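Long-range contacts in nudix hydrolase DR_0079 (Deinococcus radiodurans, PDB 2O5F), which hydrolyses nucleoside di- and triphosphates to monophosphates with magnesium as cofactor, and prefers the cytosine ribonucleotides CDP and CTP: residues W49-R53 with A63-G69; Y78-F82 with F115-L121. All coordinates share one frame; numbering follows the deposited sequence.

Contact 1 of 2, residues W49-R53 with A63-G69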
loop_
_atom_site.group_PDB
_atom_site.type_symbol
_atom_site.label_atom_id
_atom_site.label_comp_id
_atom_site.label_asym_id
_atom_site.label_seq_id
_atom_site.Cartn_x
_atom_site.Cartn_y
_atom_site.Cartn_z
ATOM N N TRP A 49 1.482 -1.213 11.776
ATOM C CA TRP A 49 2.577 -2.172 11.659
ATOM C C TRP A 49 3.327 -1.823 10.385
ATOM O O TRP A 49 2.819 -1.998 9.276
ATOM C CB TRP A 49 2.074 -3.610 11.583
ATOM C CG TRP A 49 3.187 -4.620 11.731
ATOM C CD1 TRP A 49 3.829 -4.972 12.883
ATOM C CD2 TRP A 49 3.808 -5.375 10.679
ATOM N NE1 TRP A 49 4.814 -5.905 12.614
ATOM C CE2 TRP A 49 4.823 -6.164 11.268
ATOM C CE3 TRP A 49 3.604 -5.458 9.293
ATOM C CZ2 TRP A 49 5.635 -7.023 10.524
ATOM C CZ3 TRP A 49 4.416 -6.323 8.546
ATOM C CH2 TRP A 49 5.418 -7.089 9.171
ATOM N N ILE A 50 4.547 -1.335 10.553
ATOM C CA ILE A 50 5.346 -0.903 9.415
ATOM C C ILE A 50 6.483 -1.861 9.109
ATOM O O ILE A 50 7.426 -1.995 9.896
ATOM C CB ILE A 50 5.921 0.510 9.680
ATOM C CG1 ILE A 50 4.770 1.494 9.953
ATOM C CG2 ILE A 50 6.733 0.974 8.480
ATOM C CD1 ILE A 50 3.760 1.597 8.802
ATOM N N PRO A 51 6.411 -2.539 7.954
ATOM C CA PRO A 51 7.484 -3.472 7.620
ATOM C C PRO A 51 8.674 -2.767 6.996
ATOM O O PRO A 51 8.612 -1.583 6.666
ATOM C CB PRO A 51 6.818 -4.428 6.645
ATOM C CG PRO A 51 5.856 -3.548 5.908
ATOM C CD PRO A 51 5.283 -2.657 7.011
ATOM N N ARG A 52 9.753 -3.520 6.850
ATOM C CA ARG A 52 10.974 -3.030 6.245
ATOM C C ARG A 52 11.090 -3.829 4.955
ATOM O O ARG A 52 11.311 -5.042 4.988
ATOM C CB ARG A 52 12.158 -3.305 7.165
ATOM C CG ARG A 52 13.299 -2.346 6.973
ATOM C CD ARG A 52 14.387 -2.592 7.996
ATOM N NE ARG A 52 14.951 -1.331 8.458
ATOM C CZ ARG A 52 14.263 -0.414 9.125
ATOM N NH1 ARG A 52 12.985 -0.620 9.414
ATOM N NH2 ARG A 52 14.852 0.713 9.495
ATOM N N ARG A 53 10.888 -3.133 3.838
ATOM C CA ARG A 53 10.934 -3.693 2.486
ATOM C C ARG A 53 11.780 -2.792 1.585
ATOM O O ARG A 53 11.221 -2.273 0.592
ATOM C CB ARG A 53 9.527 -3.759 1.894
ATOM C CG ARG A 53 8.548 -4.617 2.658
ATOM C CD ARG A 53 7.130 -4.365 2.179
ATOM N NE ARG A 53 6.189 -5.314 2.765
ATOM C CZ ARG A 53 4.869 -5.164 2.754
ATOM N NH1 ARG A 53 4.326 -4.097 2.188
ATOM N NH2 ARG A 53 4.093 -6.084 3.311
ATOM N N ALA A 63 13.922 -0.605 3.527
ATOM C CA ALA A 63 13.150 0.635 3.540
ATOM C C ALA A 63 11.775 0.442 4.180
ATOM O O ALA A 63 11.138 -0.597 4.001
ATOM C CB ALA A 63 12.980 1.167 2.121
ATOM N N LEU A 64 11.334 1.445 4.936
ATOM C CA LEU A 64 10.021 1.420 5.582
ATOM C C LEU A 64 8.966 1.462 4.480
ATOM O O LEU A 64 9.164 2.110 3.455
ATOM C CB LEU A 64 9.861 2.649 6.475
ATOM C CG LEU A 64 10.848 2.763 7.637
ATOM C CD1 LEU A 64 10.883 4.191 8.162
ATOM C CD2 LEU A 64 10.448 1.779 8.723
ATOM N N ASP A 65 7.834 0.800 4.695
ATOM C CA ASP A 65 6.784 0.788 3.682
ATOM C C ASP A 65 5.409 0.620 4.317
ATOM O O ASP A 65 5.297 0.489 5.533
ATOM C CB ASP A 65 7.051 -0.362 2.706
ATOM C CG ASP A 65 6.226 -0.265 1.431
ATOM O OD1 ASP A 65 5.626 0.800 1.173
ATOM O OD2 ASP A 65 6.199 -1.262 0.682
ATOM N N VAL A 66 4.363 0.638 3.495
ATOM C CA VAL A 66 3.010 0.434 4.005
ATOM C C VAL A 66 2.944 -1.025 4.453
ATOM O O VAL A 66 3.762 -1.855 4.032
ATOM C CB VAL A 66 1.921 0.651 2.905
ATOM C CG1 VAL A 66 1.836 2.120 2.520
ATOM C CG2 VAL A 66 2.253 -0.197 1.674
ATOM N N SER A 67 1.964 -1.345 5.292
ATOM C CA SER A 67 1.791 -2.712 5.784
ATOM C C SER A 67 1.601 -3.704 4.637
ATOM O O SER A 67 2.201 -4.782 4.627
ATOM C CB SER A 67 0.571 -2.789 6.706
ATOM O OG SER A 67 0.648 -1.812 7.747
ATOM N N VAL A 68 0.750 -3.330 3.683
ATOM C CA VAL A 68 0.441 -4.169 2.518
ATOM C C VAL A 68 0.338 -3.261 1.298
ATOM O O VAL A 68 -0.362 -2.256 1.333
ATOM C CB VAL A 68 -0.937 -4.864 2.650
ATOM C CG1 VAL A 68 -1.068 -5.945 1.591
ATOM C CG2 VAL A 68 -1.120 -5.426 4.040
ATOM N N GLY A 69 1.019 -3.613 0.214
ATOM C CA GLY A 69 0.931 -2.775 -0.968
ATOM C C GLY A 69 1.391 -3.444 -2.243
ATOM O O GLY A 69 2.312 -4.256 -2.226
#
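Arg-53 reaches back along the 63-69 segment, and its guanidinium lies among the backbone carbonyls that lead into strand 68-71, where the Nudix box of this hydrolase fold begins at Gly-69. CG stands anti to the carbonyl carbon (chi1 -61°) and the chain is extended from CG to NE, which carries the planar group past Asp-65 to the carbonyl of Ser-67. One face of the guanidinium lies on Pro-51, whose CG sits over its centre, 3.6 Å above the plane. At the edge, Asp-65 OD2 forms a long salt bridge with Arg-53 NH1 at 3.7 Å; carboxylate and guanidinium planes are 77° apart, far from a side-by-side pairing. The stronger partner of that carboxylate oxygen is Lys-156, while OD1 takes a weak bond from the backbone N of Val-66, so both oxygens of this buried aspartate are engaged. NH2 makes a short but weak, bent bond to Ser-67 O, and the same nitrogen has a long, weak ion pair with Glu-89.

At the base of the Arg-53 side chain the backbones meet in a single bridge between Arg-52 and Leu-64. Arg-53 N donates to Ala-63 O at 2.6 Å and Asp-65 N to Pro-51 O at 3.2 Å. On the apolar side, Leu-64 CD2 packs on Ile-50 CG2 at 3.8 Å, the two side chains crossing at about a right angle, with Leu-145 of helix 142-151 touching both. Ser-67 and Val-68 together face Ala-39 of strand 35-42 in a classic beta bulge. Ser-67 OG accepts a bond from Leu-41 N and donates its own hydrogen to Trp-49 O at 2.7 Å, tilted 21° from the carbonyl plane.

Contact 2 of 2, residues Y78-F82 with F115-L121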
loop_
_atom_site.group_PDB
_atom_site.type_symbol
_atom_site.label_atom_id
_atom_site.label_comp_id
_atom_site.label_asym_id
_atom_site.label_seq_id
_atom_site.Cartn_x
_atom_site.Cartn_y
_atom_site.Cartn_z
ATOM N N TYR A 78 -9.904 -3.445 -7.081
ATOM C CA TYR A 78 -9.075 -2.995 -5.968
ATOM C C TYR A 78 -9.135 -3.961 -4.786
ATOM O O TYR A 78 -8.103 -4.319 -4.219
ATOM C CB TYR A 78 -9.510 -1.596 -5.512
ATOM C CG TYR A 78 -9.057 -0.461 -6.420
ATOM C CD1 TYR A 78 -7.747 0.012 -6.374
ATOM C CD2 TYR A 78 -9.944 0.149 -7.307
ATOM C CE1 TYR A 78 -7.325 1.071 -7.182
ATOM C CE2 TYR A 78 -9.539 1.207 -8.127
ATOM C CZ TYR A 78 -8.234 1.663 -8.056
ATOM O OH TYR A 78 -7.839 2.714 -8.840
ATOM N N GLU A 79 -10.339 -4.385 -4.416
ATOM C CA GLU A 79 -10.504 -5.307 -3.290
ATOM C C GLU A 79 -9.787 -6.638 -3.536
ATOM O O GLU A 79 -9.158 -7.192 -2.630
ATOM C CB GLU A 79 -11.992 -5.571 -3.030
ATOM C CG GLU A 79 -12.259 -6.362 -1.752
ATOM C CD GLU A 79 -13.724 -6.723 -1.576
ATOM O OE1 GLU A 79 -14.588 -5.959 -2.061
ATOM O OE2 GLU A 79 -14.009 -7.762 -0.939
ATOM N N GLU A 80 -9.882 -7.155 -4.757
ATOM C CA GLU A 80 -9.232 -8.416 -5.081
ATOM C C GLU A 80 -7.714 -8.299 -4.979
ATOM O O GLU A 80 -7.043 -9.219 -4.508
ATOM C CB GLU A 80 -9.640 -8.877 -6.483
ATOM C CG GLU A 80 -11.109 -9.270 -6.578
ATOM C CD GLU A 80 -11.578 -9.475 -8.005
ATOM O OE1 GLU A 80 -10.832 -9.096 -8.935
ATOM O OE2 GLU A 80 -12.695 -10.009 -8.191
ATOM N N ALA A 81 -7.169 -7.165 -5.408
ATOM C CA ALA A 81 -5.726 -6.970 -5.339
ATOM C C ALA A 81 -5.310 -6.899 -3.871
ATOM O O ALA A 81 -4.263 -7.416 -3.478
ATOM C CB ALA A 81 -5.333 -5.688 -6.061
ATOM N N PHE A 82 -6.150 -6.254 -3.072
ATOM C CA PHE A 82 -5.901 -6.101 -1.645
ATOM C C PHE A 82 -5.857 -7.478 -0.996
ATOM O O PHE A 82 -4.895 -7.812 -0.301
ATOM C CB PHE A 82 -7.004 -5.222 -1.030
ATOM C CG PHE A 82 -6.932 -5.081 0.469
ATOM C CD1 PHE A 82 -5.712 -5.041 1.132
ATOM C CD2 PHE A 82 -8.101 -4.961 1.215
ATOM C CE1 PHE A 82 -5.657 -4.884 2.517
ATOM C CE2 PHE A 82 -8.057 -4.805 2.597
ATOM C CZ PHE A 82 -6.829 -4.766 3.250
ATOM N N PHE A 115 -2.958 5.712 -9.169
ATOM C CA PHE A 115 -4.330 5.755 -8.710
ATOM C C PHE A 115 -4.352 4.688 -7.634
ATOM O O PHE A 115 -3.681 3.661 -7.754
ATOM C CB PHE A 115 -5.275 5.406 -9.855
ATOM C CG PHE A 115 -5.624 6.586 -10.706
ATOM C CD1 PHE A 115 -6.607 7.480 -10.295
ATOM C CD2 PHE A 115 -4.945 6.833 -11.893
ATOM C CE1 PHE A 115 -6.911 8.606 -11.054
ATOM C CE2 PHE A 115 -5.244 7.960 -12.659
ATOM C CZ PHE A 115 -6.234 8.847 -12.233
ATOM N N MET A 116 -5.104 4.916 -6.571
ATOM C CA MET A 116 -5.103 3.932 -5.518
ATOM C C MET A 116 -6.244 3.998 -4.539
ATOM O O MET A 116 -6.913 5.021 -4.375
ATOM C CB MET A 116 -3.806 4.047 -4.716
ATOM C CG MET A 116 -3.614 5.407 -4.051
ATOM S SD MET A 116 -2.117 5.471 -3.034
ATOM C CE MET A 116 -0.832 5.640 -4.262
ATOM N N CYS A 117 -6.457 2.864 -3.896
ATOM C CA CYS A 117 -7.430 2.772 -2.843
ATOM C C CYS A 117 -6.547 2.379 -1.670
ATOM O O CYS A 117 -5.684 1.498 -1.798
ATOM C CB CYS A 117 -8.462 1.680 -3.099
ATOM S SG CYS A 117 -9.749 1.666 -1.837
ATOM N N VAL A 118 -6.748 3.059 -0.547
ATOM C CA VAL A 118 -5.995 2.798 0.670
ATOM C C VAL A 118 -6.994 2.186 1.646
ATOM O O VAL A 118 -8.107 2.687 1.801
ATOM C CB VAL A 118 -5.420 4.101 1.274
ATOM C CG1 VAL A 118 -4.454 3.778 2.410
ATOM C CG2 VAL A 118 -4.719 4.910 0.193
ATOM N N TYR A 119 -6.594 1.093 2.279
ATOM C CA TYR A 119 -7.451 0.388 3.225
ATOM C C TYR A 119 -6.849 0.394 4.613
ATOM O O TYR A 119 -5.658 0.646 4.785
ATOM C CB TYR A 119 -7.601 -1.068 2.795
ATOM C CG TYR A 119 -8.189 -1.252 1.429
ATOM C CD1 TYR A 119 -9.573 -1.226 1.235
ATOM C CD2 TYR A 119 -7.367 -1.455 0.318
ATOM C CE1 TYR A 119 -10.119 -1.403 -0.027
ATOM C CE2 TYR A 119 -7.907 -1.631 -0.947
ATOM C CZ TYR A 119 -9.279 -1.605 -1.112
ATOM O OH TYR A 119 -9.814 -1.789 -2.368
ATOM N N GLU A 120 -7.678 0.110 5.608
ATOM C CA GLU A 120 -7.187 0.011 6.971
ATOM C C GLU A 120 -7.634 -1.352 7.490
ATOM O O GLU A 120 -8.819 -1.682 7.445
ATOM C CB GLU A 120 -7.751 1.123 7.860
ATOM C CG GLU A 120 -7.270 1.019 9.300
ATOM C CD GLU A 120 -7.770 2.147 10.179
ATOM O OE1 GLU A 120 -8.992 2.195 10.445
ATOM O OE2 GLU A 120 -6.939 2.989 10.589
ATOM N N LEU A 121 -6.673 -2.146 7.948
ATOM C CA LEU A 121 -6.933 -3.476 8.488
ATOM C C LEU A 121 -6.797 -3.337 10.004
ATOM O O LEU A 121 -5.875 -2.679 10.485
ATOM C CB LEU A 121 -5.888 -4.466 7.955
ATOM C CG LEU A 121 -6.220 -5.959 7.848
ATOM C CD1 LEU A 121 -7.269 -6.156 6.759
ATOM C CD2 LEU A 121 -4.955 -6.753 7.494
#
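Helix 78-82 passes over strand 115-121 with their axes 9.7 Å apart at closest approach and crossing at -59°, and Tyr-78, Phe-82, Cys-117, Tyr-119 and Leu-121 all turn inward between them. The centre of the interface is an offset stack of Phe-82 on Tyr-119: the planes are 2° from parallel and the centroids 4.3 Å apart. The displacement brings Tyr-119 CB over the face of the Phe-82 ring as a CH-pi contact, 4.0 Å from its centroid. Phe-82 has CG anti to the backbone N (chi1 175°), which carries its ring toward the C-terminal end of the strand. There CZ meets Leu-121 CD1 at 3.8 Å. Trp-99 of strand 98-105 adds an edge-to-face contact to Phe-82 and also meets the Tyr-119 ring steeply.

Tyr-119 runs the other way, its phenol end directed beneath the start of the helix, where OH comes to 3.2 Å from Tyr-78 CB. The ring of Tyr-78 follows the strand toward Phe-115. Its CD1 packs against Cys-117 CB at 3.7 Å, and farther out CE1 approaches Met-116 CA. The Tyr-78 hydroxyl lies 3.9 Å from Phe-115 CB, but its polar partner is Asp-16, which ties the N-terminal part of the chain to this end of the helix. No hydrogen bond links the two segments; the contact is mainly aromatic and apolar. This is the helix of the loop-helix-loop Nudix motif, laid across the mixed sheet.

Overall arrangement
Both contacts reach the same mixed sheet, in series along the chain: contact 1 at the bulge just before the Nudix box and at its first residue, Gly-69, then contact 2 at the first turn of helix 78-90. Their centres are 15 Å apart and their nearest atoms about 5 Å apart, without touching. The inferred magnesium ligands Glu-85 and Glu-89 lie farther along that helix, nearer contact 1. The side chain of Val-68 in contact 1 lies about 3 Å from that of Glu-89 and about 4 Å from that of Glu-85; the side chain of Phe-82 in contact 2 lies about 6 Å from that of Glu-85. Gly-69 N is hydrogen-bonded to Glu-89, linking contact 1 directly to the probable metal site.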